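Local structure of HupZ (5ESC) at residues Lys61-Phe66 against Arg76-Ala81; Lys40-Asn45 against Ile110-Ile115; Asn47-Thr52 against Val103-Gly108. The protein transforms heme in vitro, probably degrading it, as a dimeric split-barrel protein of the pyridoxamine 5'-phosphate oxidase family. All blocks are in the same frame, centred on the assembly; numbering follows the deposited sequence.

Contact 1 (Lys61-Phe66 against Arg76-Ala81); sequences KIEIAF and RFVGTA
Arg76 starts with CG anti to the backbone N (chi1 171°) and bends at chi3, so its guanidinium lies alongside the carboxylate of Glu63. Arg76 NH1 donates a straight hydrogen bond to Glu63 OE1 at 3.1 Å, part of a salt bridge, and comes from above the carboxylate plane. OE2 bonds Gln25 of the second subunit, so both oxygens of this buried acid are gripped at the dimer interface. Phe77 pairs with Ile64 through Phe77 N to Ile64 O at 2.7 Å and Ile64 N to Phe77 O at 2.8 Å. On the other face the large Phe77 ring packs among apolar side chains, its CE1 3.6 Å from Phe66 CD2. These strands form the antiparallel hairpin 61-68/73-84 within the split barrel. Beta-branched Val78, suited to an extended strand, runs beside Glu63, its CG2 3.5 Å from Glu63 OE2. At Gly79, whose nearly fully stretched backbone (phi -177°, psi -155°) is easily adopted without a side chain, the bonds are unequal: Gly79 N to Ile62 O is nearly straight at 3.0 Å, whereas Ile62 N meets Gly79 O from above the carbonyl plane at 3.2 Å. The small methyl of Ala81 receives Ile62 CG2 at 3.8 Å.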
loop_
_atom_site.group_PDB
_atom_site.type_symbol
_atom_site.label_atom_id
_atom_site.label_comp_id
_atom_site.label_asym_id
_atom_site.label_seq_id
_atom_site.Cartn_x
_atom_site.Cartn_y
_atom_site.Cartn_z
ATOM N N LYS A 61 2.695 -14.231 -0.855
ATOM C CA LYS A 61 1.538 -13.502 -0.286
ATOM C C LYS A 61 1.452 -12.109 -0.811
ATOM O O LYS A 61 2.482 -11.413 -0.928
ATOM C CB LYS A 61 1.580 -13.440 1.196
ATOM C CG LYS A 61 1.514 -14.831 1.870
ATOM C CD LYS A 61 1.578 -14.671 3.387
ATOM C CE LYS A 61 1.194 -15.931 4.145
ATOM N NZ LYS A 61 2.398 -16.764 4.220
ATOM N N ILE A 62 0.249 -11.724 -1.225
ATOM C CA ILE A 62 0.110 -10.406 -1.814
ATOM C C ILE A 62 -1.220 -9.782 -1.616
ATOM O O ILE A 62 -2.230 -10.499 -1.580
ATOM C CB ILE A 62 0.527 -10.419 -3.322
ATOM C CG1 ILE A 62 0.594 -9.003 -3.870
ATOM C CG2 ILE A 62 -0.410 -11.279 -4.138
ATOM C CD1 ILE A 62 1.582 -8.962 -5.018
ATOM N N GLU A 63 -1.260 -8.462 -1.465
ATOM C CA GLU A 63 -2.492 -7.697 -1.477
ATOM C C GLU A 63 -2.270 -6.486 -2.282
ATOM O O GLU A 63 -1.186 -5.890 -2.227
ATOM C CB GLU A 63 -3.013 -7.290 -0.063
ATOM C CG GLU A 63 -3.085 -8.454 0.921
ATOM C CD GLU A 63 -4.061 -8.271 2.100
ATOM O OE1 GLU A 63 -4.476 -7.095 2.304
ATOM O OE2 GLU A 63 -4.400 -9.337 2.782
ATOM N N ILE A 64 -3.256 -6.138 -3.111
ATOM C CA ILE A 64 -3.101 -5.022 -3.970
ATOM C C ILE A 64 -4.262 -4.111 -3.708
ATOM O O ILE A 64 -5.439 -4.587 -3.658
ATOM C CB ILE A 64 -3.186 -5.406 -5.499
ATOM C CG1 ILE A 64 -2.251 -6.553 -5.870
ATOM C CG2 ILE A 64 -2.992 -4.173 -6.383
ATOM C CD1 ILE A 64 -2.669 -7.150 -7.210
ATOM N N ALA A 65 -3.983 -2.819 -3.579
ATOM C CA ALA A 65 -5.023 -1.822 -3.389
ATOM C C ALA A 65 -5.116 -0.774 -4.507
ATOM O O ALA A 65 -4.089 -0.311 -5.028
ATOM C CB ALA A 65 -4.903 -1.204 -1.991
ATOM N N PHE A 66 -6.343 -0.438 -4.906
ATOM C CA PHE A 66 -6.616 0.604 -5.856
ATOM C C PHE A 66 -7.612 1.546 -5.186
ATOM O O PHE A 66 -8.675 1.075 -4.733
ATOM C CB PHE A 66 -7.296 0.049 -7.123
ATOM C CG PHE A 66 -6.401 -0.776 -7.950
ATOM C CD1 PHE A 66 -5.557 -0.174 -8.848
ATOM C CD2 PHE A 66 -6.345 -2.163 -7.775
ATOM C CE1 PHE A 66 -4.758 -0.934 -9.666
ATOM C CE2 PHE A 66 -5.521 -2.927 -8.578
ATOM C CZ PHE A 66 -4.710 -2.299 -9.501
ATOM N N ARG A 76 -9.464 -3.763 -2.517
ATOM C CA ARG A 76 -8.267 -4.493 -2.101
ATOM C C ARG A 76 -8.410 -5.936 -2.666
ATOM O O ARG A 76 -9.440 -6.603 -2.404
ATOM C CB ARG A 76 -8.199 -4.494 -0.551
ATOM C CG ARG A 76 -7.134 -5.396 0.092
ATOM C CD ARG A 76 -6.894 -5.090 1.580
ATOM N NE ARG A 76 -8.088 -5.347 2.360
ATOM C CZ ARG A 76 -8.313 -6.443 3.067
ATOM N NH1 ARG A 76 -7.397 -7.395 3.189
ATOM N NH2 ARG A 76 -9.465 -6.583 3.705
ATOM N N PHE A 77 -7.442 -6.369 -3.476
ATOM C CA PHE A 77 -7.405 -7.711 -4.065
ATOM C C PHE A 77 -6.364 -8.542 -3.276
ATOM O O PHE A 77 -5.131 -8.193 -3.150
ATOM C CB PHE A 77 -7.064 -7.619 -5.543
ATOM C CG PHE A 77 -8.022 -6.796 -6.323
ATOM C CD1 PHE A 77 -7.941 -5.428 -6.329
ATOM C CD2 PHE A 77 -9.084 -7.386 -7.001
ATOM C CE1 PHE A 77 -8.881 -4.637 -6.980
ATOM C CE2 PHE A 77 -10.009 -6.617 -7.695
ATOM C CZ PHE A 77 -9.915 -5.219 -7.672
ATOM N N VAL A 78 -6.798 -9.651 -2.738
ATOM C CA VAL A 78 -5.928 -10.501 -1.981
ATOM C C VAL A 78 -5.679 -11.791 -2.698
ATOM O O VAL A 78 -6.656 -12.399 -3.193
ATOM C CB VAL A 78 -6.498 -10.836 -0.593
ATOM C CG1 VAL A 78 -5.525 -11.725 0.215
ATOM C CG2 VAL A 78 -6.793 -9.567 0.195
ATOM N N GLY A 79 -4.433 -12.285 -2.690
ATOM C CA GLY A 79 -4.195 -13.615 -3.299
ATOM C C GLY A 79 -2.788 -14.098 -3.170
ATOM O O GLY A 79 -2.074 -13.687 -2.202
ATOM N N THR A 80 -2.383 -14.978 -4.088
ATOM C CA THR A 80 -1.072 -15.541 -4.104
ATOM C C THR A 80 -0.438 -15.232 -5.473
ATOM O O THR A 80 -1.146 -15.230 -6.464
ATOM C CB THR A 80 -1.099 -17.071 -3.845
ATOM O OG1 THR A 80 0.239 -17.513 -3.603
ATOM C CG2 THR A 80 -1.665 -17.894 -5.029
ATOM N N ALA A 81 0.852 -14.942 -5.471
ATOM C CA ALA A 81 1.591 -14.505 -6.636
ATOM C C ALA A 81 2.781 -15.354 -6.974
ATOM O O ALA A 81 3.307 -16.090 -6.093
ATOM C CB ALA A 81 2.009 -13.044 -6.478
#

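Contact 2 (Lys40-Asn45 against Ile110-Ile115); sequences KTFIYN and IHVERI
Lys40 contributes its carbonyl: Val112 N reaches Lys40 O at 2.8 Å from above the carbonyl plane, while the lysine chain heads away to the exposed side. Thr41 turns its polar branch to a water that donates to Thr41 OG1 at 2.8 Å and lies in the ring plane of His111, 2.9 Å from ND1. Asp38 also bonds this hydroxyl, and Glu82 bonds His111 NE2, so hydroxyl and imidazole are each held by two partners. The methyl branch of Thr41, anti to the backbone N, lies near Ile110 O. Phe42 makes the reciprocal pair with Ile110, Phe42 N to Ile110 O at 3.0 Å and Ile110 N to Phe42 O at 2.8 Å. Its ring turns to the buried face, where Val112 CG2 meets the ring edge 3.6 Å from Phe42 CD2; Phe77 packs edge-to-face with the same ring. Tyr44 takes the crowded position between backbone N and carbonyl carbon (chi1 80°), which brings its CD1 to 4.0 Å from Ile110 CD1 in the ring plane, while its hydroxyl bonds Glu46. Here strands far apart in sequence are zipped together antiparallel, as in the barrel of the split-barrel fold.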
loop_
_atom_site.group_PDB
_atom_site.type_symbol
_atom_site.label_atom_id
_atom_site.label_comp_id
_atom_site.label_asym_id
_atom_site.label_seq_id
_atom_site.Cartn_x
_atom_site.Cartn_y
_atom_site.Cartn_z
ATOM N N LYS A 40 -9.779 -13.247 -12.792
ATOM C CA LYS A 40 -9.156 -13.551 -11.484
ATOM C C LYS A 40 -7.632 -13.448 -11.435
ATOM O O LYS A 40 -7.031 -13.950 -10.489
ATOM C CB LYS A 40 -9.558 -14.920 -10.916
ATOM C CG LYS A 40 -9.503 -16.006 -11.882
ATOM C CD LYS A 40 -10.361 -17.218 -11.524
ATOM C CE LYS A 40 -11.582 -16.914 -10.727
ATOM N NZ LYS A 40 -12.442 -18.165 -10.697
ATOM N N THR A 41 -7.039 -12.723 -12.375
ATOM C CA THR A 41 -5.579 -12.722 -12.506
ATOM C C THR A 41 -5.133 -11.328 -12.878
ATOM O O THR A 41 -5.706 -10.760 -13.773
ATOM C CB THR A 41 -5.132 -13.718 -13.577
ATOM O OG1 THR A 41 -5.845 -14.932 -13.391
ATOM C CG2 THR A 41 -3.546 -14.006 -13.525
ATOM N N PHE A 42 -4.118 -10.813 -12.213
ATOM C CA PHE A 42 -3.460 -9.595 -12.632
ATOM C C PHE A 42 -2.088 -10.002 -13.096
ATOM O O PHE A 42 -1.558 -11.066 -12.680
ATOM C CB PHE A 42 -3.216 -8.630 -11.473
ATOM C CG PHE A 42 -4.409 -7.908 -10.951
ATOM C CD1 PHE A 42 -4.750 -6.626 -11.423
ATOM C CD2 PHE A 42 -5.196 -8.473 -9.935
ATOM C CE1 PHE A 42 -5.804 -5.949 -10.905
ATOM C CE2 PHE A 42 -6.288 -7.780 -9.432
ATOM C CZ PHE A 42 -6.577 -6.510 -9.889
ATOM N N ILE A 43 -1.448 -9.197 -13.935
ATOM C CA ILE A 43 -0.063 -9.369 -14.236
ATOM C C ILE A 43 0.585 -8.004 -14.046
ATOM O O ILE A 43 -0.128 -6.984 -14.112
ATOM C CB ILE A 43 0.266 -9.976 -15.649
ATOM C CG1 ILE A 43 -0.358 -9.203 -16.861
ATOM C CG2 ILE A 43 -0.094 -11.511 -15.698
ATOM C CD1 ILE A 43 0.328 -9.461 -18.146
ATOM N N TYR A 44 1.898 -7.971 -13.861
ATOM C CA TYR A 44 2.650 -6.721 -13.863
ATOM C C TYR A 44 4.022 -6.978 -14.472
ATOM O O TYR A 44 4.481 -8.101 -14.459
ATOM C CB TYR A 44 2.747 -6.051 -12.456
ATOM C CG TYR A 44 3.806 -6.611 -11.502
ATOM C CD1 TYR A 44 3.514 -7.648 -10.651
ATOM C CD2 TYR A 44 5.088 -6.081 -11.466
ATOM C CE1 TYR A 44 4.472 -8.173 -9.762
ATOM C CE2 TYR A 44 6.071 -6.608 -10.557
ATOM C CZ TYR A 44 5.730 -7.651 -9.722
ATOM O OH TYR A 44 6.594 -8.203 -8.810
ATOM N N ASN A 45 4.674 -5.962 -14.985
ATOM C CA ASN A 45 6.039 -6.115 -15.505
ATOM C C ASN A 45 7.081 -5.892 -14.377
ATOM O O ASN A 45 7.062 -4.821 -13.774
ATOM C CB ASN A 45 6.247 -5.082 -16.592
ATOM C CG ASN A 45 5.690 -5.491 -17.879
ATOM O OD1 ASN A 45 4.565 -5.930 -17.935
ATOM N ND2 ASN A 45 6.475 -5.342 -18.976
ATOM N N ILE A 110 -0.675 -12.520 -10.412
ATOM C CA ILE A 110 -1.323 -12.518 -9.113
ATOM C C ILE A 110 -2.606 -13.294 -9.343
ATOM O O ILE A 110 -3.407 -12.863 -10.121
ATOM C CB ILE A 110 -1.632 -11.127 -8.626
ATOM C CG1 ILE A 110 -0.360 -10.306 -8.283
ATOM C CG2 ILE A 110 -2.445 -11.072 -7.357
ATOM C CD1 ILE A 110 0.474 -9.898 -9.442
ATOM N N HIS A 111 -2.784 -14.342 -8.573
ATOM C CA HIS A 111 -4.009 -15.168 -8.559
ATOM C C HIS A 111 -4.920 -14.648 -7.459
ATOM O O HIS A 111 -4.660 -14.822 -6.274
ATOM C CB HIS A 111 -3.639 -16.629 -8.354
ATOM C CG HIS A 111 -2.662 -17.136 -9.369
ATOM N ND1 HIS A 111 -3.018 -17.417 -10.660
ATOM C CD2 HIS A 111 -1.335 -17.384 -9.292
ATOM C CE1 HIS A 111 -1.969 -17.833 -11.332
ATOM N NE2 HIS A 111 -0.929 -17.810 -10.533
ATOM N N VAL A 112 -5.956 -13.966 -7.872
ATOM C CA VAL A 112 -6.842 -13.317 -6.979
ATOM C C VAL A 112 -7.743 -14.331 -6.251
ATOM O O VAL A 112 -8.375 -15.184 -6.880
ATOM C CB VAL A 112 -7.670 -12.248 -7.679
ATOM C CG1 VAL A 112 -8.766 -11.732 -6.745
ATOM C CG2 VAL A 112 -6.791 -11.109 -8.103
ATOM N N GLU A 113 -7.751 -14.268 -4.925
ATOM C CA GLU A 113 -8.573 -15.186 -4.070
ATOM C C GLU A 113 -9.753 -14.522 -3.416
ATOM O O GLU A 113 -10.810 -15.132 -3.284
ATOM C CB GLU A 113 -7.699 -15.842 -2.976
ATOM C CG GLU A 113 -6.649 -16.778 -3.571
ATOM C CD GLU A 113 -5.607 -17.313 -2.570
ATOM O OE1 GLU A 113 -5.486 -16.917 -1.389
ATOM O OE2 GLU A 113 -4.866 -18.189 -2.986
ATOM N N ARG A 114 -9.572 -13.295 -2.979
ATOM C CA ARG A 114 -10.657 -12.482 -2.442
ATOM C C ARG A 114 -10.524 -11.028 -2.762
ATOM O O ARG A 114 -9.407 -10.546 -3.062
ATOM C CB ARG A 114 -10.820 -12.673 -0.961
ATOM C CG ARG A 114 -9.677 -13.237 -0.242
ATOM C CD ARG A 114 -10.019 -14.312 0.768
ATOM N NE ARG A 114 -9.068 -14.094 1.852
ATOM C CZ ARG A 114 -7.762 -14.419 1.846
ATOM N NH1 ARG A 114 -7.194 -15.052 0.809
ATOM N NH2 ARG A 114 -7.020 -14.109 2.916
ATOM N N ILE A 115 -11.660 -10.347 -2.761
ATOM C CA ILE A 115 -11.774 -8.941 -3.066
ATOM C C ILE A 115 -12.578 -8.249 -1.937
ATOM O O ILE A 115 -13.547 -8.824 -1.394
ATOM C CB ILE A 115 -12.420 -8.696 -4.410
ATOM C CG1 ILE A 115 -11.724 -9.516 -5.515
ATOM C CG2 ILE A 115 -12.471 -7.174 -4.664
ATOM C CD1 ILE A 115 -12.501 -9.592 -6.825
HETATM O O HOH W 1 -5.738 -16.800 -11.282
#

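Contact 3 (Asn47-Thr52 against Val103-Gly108); sequences NTDGQT and VPKAVG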
loop_
_atom_site.group_PDB
_atom_site.type_symbol
_atom_site.label_atom_id
_atom_site.label_comp_id
_atom_site.label_asym_id
_atom_site.label_seq_id
_atom_site.Cartn_x
_atom_site.Cartn_y
_atom_site.Cartn_z
ATOM N N ASN A 47 10.679 -5.184 -13.356
ATOM C CA ASN A 47 11.893 -4.693 -14.015
ATOM C C ASN A 47 13.058 -4.711 -13.041
ATOM O O ASN A 47 14.145 -4.250 -13.366
ATOM C CB ASN A 47 11.657 -3.269 -14.510
ATOM C CG ASN A 47 10.588 -3.182 -15.597
ATOM O OD1 ASN A 47 10.442 -4.106 -16.393
ATOM N ND2 ASN A 47 9.777 -2.119 -15.575
ATOM N N THR A 48 12.842 -5.218 -11.834
ATOM C CA THR A 48 13.825 -5.079 -10.774
ATOM C C THR A 48 14.079 -6.457 -10.106
ATOM O O THR A 48 13.430 -7.469 -10.423
ATOM C CB THR A 48 13.278 -4.090 -9.672
ATOM O OG1 THR A 48 12.265 -4.762 -8.878
ATOM C CG2 THR A 48 12.658 -2.824 -10.275
ATOM N N ASP A 49 15.057 -6.469 -9.181
ATOM C CA ASP A 49 15.119 -7.567 -8.197
ATOM C C ASP A 49 14.861 -7.007 -6.821
ATOM O O ASP A 49 15.509 -7.363 -5.854
ATOM C CB ASP A 49 16.378 -8.483 -8.248
ATOM C CG ASP A 49 16.171 -9.707 -9.148
ATOM O OD1 ASP A 49 16.244 -9.488 -10.376
ATOM O OD2 ASP A 49 15.910 -10.844 -8.663
ATOM N N GLY A 50 13.808 -6.207 -6.729
ATOM C CA GLY A 50 13.432 -5.457 -5.487
ATOM C C GLY A 50 12.642 -6.305 -4.492
ATOM O O GLY A 50 12.460 -7.498 -4.680
ATOM N N GLN A 51 12.190 -5.677 -3.440
ATOM C CA GLN A 51 11.704 -6.373 -2.330
ATOM C C GLN A 51 10.361 -7.057 -2.665
ATOM O O GLN A 51 10.140 -8.138 -2.171
ATOM C CB GLN A 51 11.554 -5.416 -1.124
ATOM C CG GLN A 51 11.344 -6.171 0.189
ATOM C CD GLN A 51 12.512 -7.121 0.582
ATOM O OE1 GLN A 51 13.683 -6.688 0.563
ATOM N NE2 GLN A 51 12.232 -8.346 0.925
ATOM N N THR A 52 9.512 -6.437 -3.493
ATOM C CA THR A 52 8.236 -7.046 -3.844
ATOM C C THR A 52 8.540 -8.404 -4.485
ATOM O O THR A 52 7.970 -9.425 -4.130
ATOM C CB THR A 52 7.407 -6.150 -4.794
ATOM O OG1 THR A 52 7.069 -4.947 -4.110
ATOM C CG2 THR A 52 6.119 -6.826 -5.300
ATOM N N VAL A 103 12.647 -3.618 -21.250
ATOM C CA VAL A 103 12.332 -5.038 -21.366
ATOM C C VAL A 103 12.157 -5.625 -19.951
ATOM O O VAL A 103 13.001 -5.429 -19.103
ATOM C CB VAL A 103 13.444 -5.799 -22.046
ATOM C CG1 VAL A 103 13.013 -7.236 -22.317
ATOM C CG2 VAL A 103 13.836 -5.074 -23.358
ATOM N N PRO A 104 11.056 -6.350 -19.708
ATOM C CA PRO A 104 10.969 -6.818 -18.299
ATOM C C PRO A 104 12.013 -7.851 -17.967
ATOM O O PRO A 104 12.300 -8.656 -18.785
ATOM C CB PRO A 104 9.542 -7.416 -18.203
ATOM C CG PRO A 104 9.230 -7.772 -19.587
ATOM C CD PRO A 104 9.902 -6.765 -20.502
ATOM N N LYS A 105 12.479 -7.902 -16.745
ATOM C CA LYS A 105 13.263 -9.019 -16.296
ATOM C C LYS A 105 12.299 -10.225 -16.060
ATOM O O LYS A 105 12.669 -11.374 -16.214
ATOM C CB LYS A 105 13.909 -8.676 -14.972
ATOM C CG LYS A 105 15.094 -7.738 -15.062
ATOM C CD LYS A 105 15.748 -7.540 -13.666
ATOM C CE LYS A 105 17.198 -6.981 -13.892
ATOM N NZ LYS A 105 17.512 -5.807 -13.107
ATOM N N ALA A 106 11.064 -9.955 -15.681
ATOM C CA ALA A 106 10.132 -11.076 -15.385
ATOM C C ALA A 106 8.725 -10.562 -15.437
ATOM O O ALA A 106 8.524 -9.359 -15.601
ATOM C CB ALA A 106 10.457 -11.676 -14.011
ATOM N N VAL A 107 7.735 -11.445 -15.272
ATOM C CA VAL A 107 6.384 -11.011 -15.096
ATOM C C VAL A 107 5.860 -11.519 -13.712
ATOM O O VAL A 107 6.158 -12.647 -13.329
ATOM C CB VAL A 107 5.473 -11.533 -16.278
ATOM C CG1 VAL A 107 5.442 -13.072 -16.428
ATOM C CG2 VAL A 107 4.079 -10.893 -16.220
ATOM N N GLY A 108 5.144 -10.690 -12.993
ATOM C CA GLY A 108 4.504 -11.056 -11.740
ATOM C C GLY A 108 3.077 -11.460 -12.110
ATOM O O GLY A 108 2.440 -10.768 -12.894
#
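Polar residues dominate this contact, yet the two segments share neither a hydrogen bond nor a salt bridge: their closest approaches are van der Waals contacts. Asn47 has CG anti to its carbonyl carbon (chi1 -65°), and although its CB points away from residues 103-108, the amide end swings back so that Asn47 OD1 sits 3.4 Å from Pro104 CA. The compact proline ring crosses obliquely here and restrains phi just ahead of the strand; Tyr90 of helix 88-97 bonds Pro104 O. Lys105 runs its aliphatic part along the main chain of the first segment, Lys105 CD lying 3.7 Å from Asn47 O. Long and flexible, lysine can cover the backbone with methylenes while its ammonium stays at the exposed surface. Asp49, in one of two conformers, approaches the same methylene obliquely, but Asp49 OD1 remains 4.8 Å from Lys105 NZ, so any attraction between the charges is probably weak. Arg53 takes the salt bridge with Asp49 OD1 and also bonds Thr48 O.

The contact lies where strand 41-46 passes into helix 51-59, beside the start of strand 106-117, where Lys105 and Ala106 both face Glu46 in a classic beta bulge. Ahead of the helix, Thr48 OG1 accepts from Gly50 N at 3.0 Å in an ST turn, and the same hydroxyl bonds Glu46 OE1. Gly50 occupies the N-cap position, and its lack of a side chain suits the tight approach to the threonine hydroxyl.

In the fold
Contacts 1 and 2 are buried pairings in one antiparallel sheet and join directly because strands 73-84 and 106-117 are neighbours: Val78 probably hydrogen-bonds the backbone of Glu113 and Arg114 at a classic bulge. Contact 1 closes a local hairpin and reaches the second subunit, whereas contact 2 brings together strands distant in sequence and touches no other chain. Contact 3 is a surface contact that shares strand 106-117 with contact 2, at its start, and sets it beside the loop into helix 51-59; it touches contact 2 where Tyr44 N probably bonds Gly108 O. Main-chain ladders and apolar packing, with one salt bridge and a water-mediated link, hold contacts 1 and 2; in contact 3 methylenes and proline touch oxygens.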